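Local coordinates for protein N-acylethanolamine-hydrolyzing acid amidase subunit beta (Caenorhabditis elegans, PDB 6DY3) that probably hydrolyses bioactive fatty acid amides such as N-palmitoylethanolamine to ethanolamine and free fatty acid, as the beta subunit of an autocatalytically cleaved heterodimer, at residues Arg90-Ser93 with Phe94-Asp98; His117-Ser120 with Pro121-Ile124. One frame throughout, in Å; residues are numbered along the deposited sequence.

Contact 1 (Arg90-Ser93 with Phe94-Asp98)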
loop_
_atom_site.group_PDB
_atom_site.type_symbol
_atom_site.label_atom_id
_atom_site.label_comp_id
_atom_site.label_asym_id
_atom_site.label_seq_id
_atom_site.Cartn_x
_atom_site.Cartn_y
_atom_site.Cartn_z
ATOM N N ARG B 90 12.109 10.593 2.699
ATOM C CA ARG B 90 11.705 9.408 3.457
ATOM C C ARG B 90 10.863 8.517 2.555
ATOM O O ARG B 90 9.627 8.591 2.563
ATOM C CB ARG B 90 10.930 9.793 4.715
ATOM C CG ARG B 90 10.612 8.633 5.633
ATOM C CD ARG B 90 10.241 9.121 7.024
ATOM N NE ARG B 90 11.431 9.321 7.855
ATOM C CZ ARG B 90 11.952 10.506 8.170
ATOM N NH1 ARG B 90 11.402 11.634 7.741
ATOM N NH2 ARG B 90 13.037 10.563 8.928
ATOM N N PRO B 91 11.500 7.661 1.755
ATOM C CA PRO B 91 10.744 6.784 0.849
ATOM C C PRO B 91 9.633 6.025 1.566
ATOM O O PRO B 91 9.861 5.340 2.567
ATOM C CB PRO B 91 11.821 5.846 0.298
ATOM C CG PRO B 91 13.063 6.651 0.354
ATOM C CD PRO B 91 12.951 7.481 1.601
ATOM N N VAL B 92 8.414 6.156 1.039
ATOM C CA VAL B 92 7.223 5.736 1.772
ATOM C C VAL B 92 7.130 4.217 1.844
ATOM O O VAL B 92 6.937 3.644 2.921
ATOM C CB VAL B 92 5.969 6.350 1.128
ATOM C CG1 VAL B 92 4.701 5.741 1.704
ATOM C CG2 VAL B 92 5.972 7.863 1.328
ATOM N N SER B 93 7.249 3.538 0.701
ATOM C CA SER B 93 7.020 2.094 0.690
ATOM C C SER B 93 8.037 1.357 1.551
ATOM O O SER B 93 7.714 0.321 2.147
ATOM C CB SER B 93 7.062 1.553 -0.740
ATOM O OG SER B 93 8.384 1.556 -1.248
ATOM N N PHE B 94 9.267 1.868 1.631
ATOM C CA PHE B 94 10.289 1.208 2.432
ATOM C C PHE B 94 10.170 1.564 3.904
ATOM O O PHE B 94 10.560 0.767 4.767
ATOM C CB PHE B 94 11.669 1.558 1.884
ATOM C CG PHE B 94 11.845 1.146 0.460
ATOM C CD1 PHE B 94 11.613 2.044 -0.560
ATOM C CD2 PHE B 94 12.184 -0.163 0.138
ATOM C CE1 PHE B 94 11.745 1.661 -1.878
ATOM C CE2 PHE B 94 12.319 -0.552 -1.185
ATOM C CZ PHE B 94 12.098 0.365 -2.192
ATOM N N PHE B 95 9.616 2.732 4.214
ATOM C CA PHE B 95 9.309 3.039 5.603
ATOM C C PHE B 95 8.262 2.074 6.139
ATOM O O PHE B 95 8.399 1.554 7.252
ATOM C CB PHE B 95 8.831 4.487 5.724
ATOM C CG PHE B 95 8.600 4.939 7.140
ATOM C CD1 PHE B 95 9.592 5.609 7.824
ATOM C CD2 PHE B 95 7.403 4.697 7.781
ATOM C CE1 PHE B 95 9.397 6.027 9.120
ATOM C CE2 PHE B 95 7.204 5.111 9.076
ATOM C CZ PHE B 95 8.201 5.777 9.748
ATOM N N ILE B 96 7.215 1.812 5.348
ATOM C CA ILE B 96 6.174 0.867 5.754
ATOM C C ILE B 96 6.774 -0.516 5.979
ATOM O O ILE B 96 6.498 -1.176 6.988
ATOM C CB ILE B 96 5.045 0.816 4.706
ATOM C CG1 ILE B 96 4.486 2.221 4.415
ATOM C CG2 ILE B 96 3.932 -0.132 5.159
ATOM C CD1 ILE B 96 3.795 2.879 5.592
ATOM N N ARG B 97 7.585 -0.985 5.029
ATOM C CA ARG B 97 8.183 -2.309 5.165
ATOM C C ARG B 97 9.071 -2.378 6.396
ATOM O O ARG B 97 9.098 -3.394 7.096
ATOM C CB ARG B 97 8.976 -2.658 3.907
ATOM C CG ARG B 97 9.677 -4.001 3.973
ATOM C CD ARG B 97 10.437 -4.280 2.695
ATOM N NE ARG B 97 11.367 -5.397 2.839
ATOM C CZ ARG B 97 12.216 -5.789 1.891
ATOM N NH1 ARG B 97 12.257 -5.151 0.726
ATOM N NH2 ARG B 97 13.030 -6.818 2.112
ATOM N N ASP B 98 9.806 -1.302 6.677
ATOM C CA ASP B 98 10.669 -1.279 7.852
ATOM C C ASP B 98 9.854 -1.380 9.132
ATOM O O ASP B 98 10.291 -1.997 10.109
ATOM C CB ASP B 98 11.514 -0.007 7.847
ATOM C CG ASP B 98 12.461 0.070 9.025
ATOM O OD1 ASP B 98 13.526 -0.584 8.978
ATOM O OD2 ASP B 98 12.144 0.793 9.994
#
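Pro91 O accepts a hydrogen bond from Phe95 N at 3.1 Å, the first i to i+4 bond of a helix with Pro91 at its N-cap position. Proline suits a position that needs no backbone N-H. Ile96 N to Val92 O, nearly straight at 166°, and Arg97 N to Ser93 O complete this first turn. The methylenes of Arg90 run past the Phe95 ring, Arg90 CD 3.7 Å from Phe95 CD1, and its guanidinium, NH1 hydrogen-bonded to Leu118 O, stands almost perpendicular to the ring, at 88°. With chi1 at -175°, opposite the backbone N, Phe95 turns its ring toward Arg90. Pro91 CB meets the edge of the Phe94 ring at CD1, and Ser93 OG sits 3.3 Å above one face, toward the rim. A serine in place of Phe94 would probably leave Pro91 CB without its aromatic neighbour and open a gap against Phe70 of the alpha subunit, whose ring meets Phe94 edge-to-face. Apolar Val92 and Ile96 pack on Leu68 of strand 64-70, Ile96 also on Phe113 of helix 106-113. Helix 92-102 is wedged between the beta-subunit sheet and the alpha subunit; Arg97 NH1 bonds to Asn53 O, and NH2 forms a salt bridge with Glu77 of the alpha subunit.

Contact 2 (His117-Ser120 with Pro121-Ile124); sequences HLFS and PSYI
From Phe119 to Pro121 the backbone is extended, passing from a loop into strand 122-127 without a regular turn; Ser120 and Pro121 share polyproline-like phi/psi angles. The proline ring fixes phi at the entry to the strand. Ser120 O takes a hydrogen bond from Ser122 OG at 3.0 Å, the hydroxyl approaching 25° out of the carbonyl plane. Ser122 makes this reach because its OG lies between the backbone N and carbonyl carbon (chi1 54°), bending the hydroxyl back toward the preceding loop. A short hydroxyl side chain is well matched to such a return. Ser122 OG lies in the plane of the Phe119 ring, at its edge, 3.6 Å from Phe119 CE2; Ile124 CD1 is 4.1 Å from the same Phe119 CE2, the isoleucine crossing the phenylalanine side chain at about a right angle. Ser122 and Ile124, two residues apart on the strand, thus meet one aromatic corner. Ser120 OG bonds to Lys87 of helix 76-89. The loop after helix 106-113 here enters strand 122-127, which lies between antiparallel strands 64-70 and 134-139 in the larger sheet of this Ntn-hydrolase-family chain, Tyr123 pairing through its backbone with Asn69, and Ser122 and Ile124 with Arg139 and Ile137.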
loop_
_atom_site.group_PDB
_atom_site.type_symbol
_atom_site.label_atom_id
_atom_site.label_comp_id
_atom_site.label_asym_id
_atom_site.label_seq_id
_atom_site.Cartn_x
_atom_site.Cartn_y
_atom_site.Cartn_z
ATOM N N HIS B 117 7.841 13.825 11.714
ATOM C CA HIS B 117 8.971 13.982 10.812
ATOM C C HIS B 117 8.421 14.103 9.402
ATOM O O HIS B 117 7.250 13.813 9.152
ATOM C CB HIS B 117 9.958 12.814 10.935
ATOM C CG HIS B 117 9.314 11.464 10.882
ATOM N ND1 HIS B 117 8.360 11.126 9.948
ATOM C CD2 HIS B 117 9.483 10.369 11.659
ATOM C CE1 HIS B 117 7.973 9.879 10.147
ATOM N NE2 HIS B 117 8.639 9.397 11.180
ATOM N N LEU B 118 9.275 14.552 8.486
ATOM C CA LEU B 118 8.859 14.686 7.095
ATOM C C LEU B 118 8.319 13.360 6.580
ATOM O O LEU B 118 9.002 12.332 6.630
ATOM C CB LEU B 118 10.025 15.165 6.227
ATOM C CG LEU B 118 10.326 16.666 6.228
ATOM C CD1 LEU B 118 11.551 16.940 5.382
ATOM C CD2 LEU B 118 9.145 17.494 5.728
ATOM N N PHE B 119 7.085 13.384 6.089
ATOM C CA PHE B 119 6.482 12.201 5.503
ATOM C C PHE B 119 5.475 12.643 4.455
ATOM O O PHE B 119 4.756 13.627 4.650
ATOM C CB PHE B 119 5.807 11.327 6.560
ATOM C CG PHE B 119 5.585 9.920 6.114
ATOM C CD1 PHE B 119 6.596 8.979 6.228
ATOM C CD2 PHE B 119 4.369 9.536 5.569
ATOM C CE1 PHE B 119 6.396 7.676 5.809
ATOM C CE2 PHE B 119 4.156 8.233 5.144
ATOM C CZ PHE B 119 5.167 7.300 5.263
ATOM N N SER B 120 5.446 11.924 3.344
ATOM C CA SER B 120 4.574 12.298 2.247
ATOM C C SER B 120 3.122 12.272 2.721
ATOM O O SER B 120 2.724 11.330 3.426
ATOM C CB SER B 120 4.772 11.344 1.072
ATOM O OG SER B 120 4.098 11.804 -0.087
ATOM N N PRO B 121 2.314 13.281 2.393
ATOM C CA PRO B 121 0.915 13.266 2.838
ATOM C C PRO B 121 0.211 12.005 2.360
ATOM O O PRO B 121 0.344 11.592 1.207
ATOM C CB PRO B 121 0.327 14.531 2.206
ATOM C CG PRO B 121 1.489 15.425 2.004
ATOM C CD PRO B 121 2.637 14.520 1.670
ATOM N N SER B 122 -0.528 11.383 3.266
ATOM C CA SER B 122 -1.129 10.089 2.987
ATOM C C SER B 122 -2.042 9.733 4.153
ATOM O O SER B 122 -2.081 10.426 5.173
ATOM C CB SER B 122 -0.056 9.017 2.777
ATOM O OG SER B 122 0.833 8.989 3.877
ATOM N N TYR B 123 -2.779 8.643 3.982
ATOM C CA TYR B 123 -3.555 8.038 5.053
ATOM C C TYR B 123 -2.993 6.652 5.309
ATOM O O TYR B 123 -2.960 5.817 4.400
ATOM C CB TYR B 123 -5.032 7.941 4.689
ATOM C CG TYR B 123 -5.737 9.267 4.533
ATOM C CD1 TYR B 123 -6.000 10.071 5.637
ATOM C CD2 TYR B 123 -6.173 9.701 3.285
ATOM C CE1 TYR B 123 -6.660 11.275 5.498
ATOM C CE2 TYR B 123 -6.836 10.903 3.141
ATOM C CZ TYR B 123 -7.076 11.684 4.249
ATOM O OH TYR B 123 -7.737 12.881 4.103
ATOM N N ILE B 124 -2.572 6.406 6.544
ATOM C CA ILE B 124 -2.087 5.099 6.968
ATOM C C ILE B 124 -3.175 4.475 7.830
ATOM O O ILE B 124 -3.529 5.014 8.887
ATOM C CB ILE B 124 -0.756 5.205 7.729
ATOM C CG1 ILE B 124 0.304 5.855 6.835
ATOM C CG2 ILE B 124 -0.303 3.828 8.189
ATOM C CD1 ILE B 124 1.615 6.143 7.523
#

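Contact 1 begins helix 92-102 and contact 2 begins strand 122-127; their centres lie 11 Å apart, and they touch directly. Arg90 NH1 reaches Leu118 O at 2.7 Å, a probable hydrogen bond tying the interhelical joint to the loop, while Phe95 and Phe119 meet edge-to-face, Phe95 CD2 being 3.7 Å from Phe119 CE1. In addition, Val92 CG2 packs on Ser120 CB at 3.7 Å, and Tyr99 of the alpha subunit touches both residues. Between side chains, the probable nucleophile Cys1 is about 11 Å from Val92. Arg17, probably important for activity, lies about 9 Å from both Ile96 and Ser122, and Asn163, probably important too, about 8 Å from Ser122.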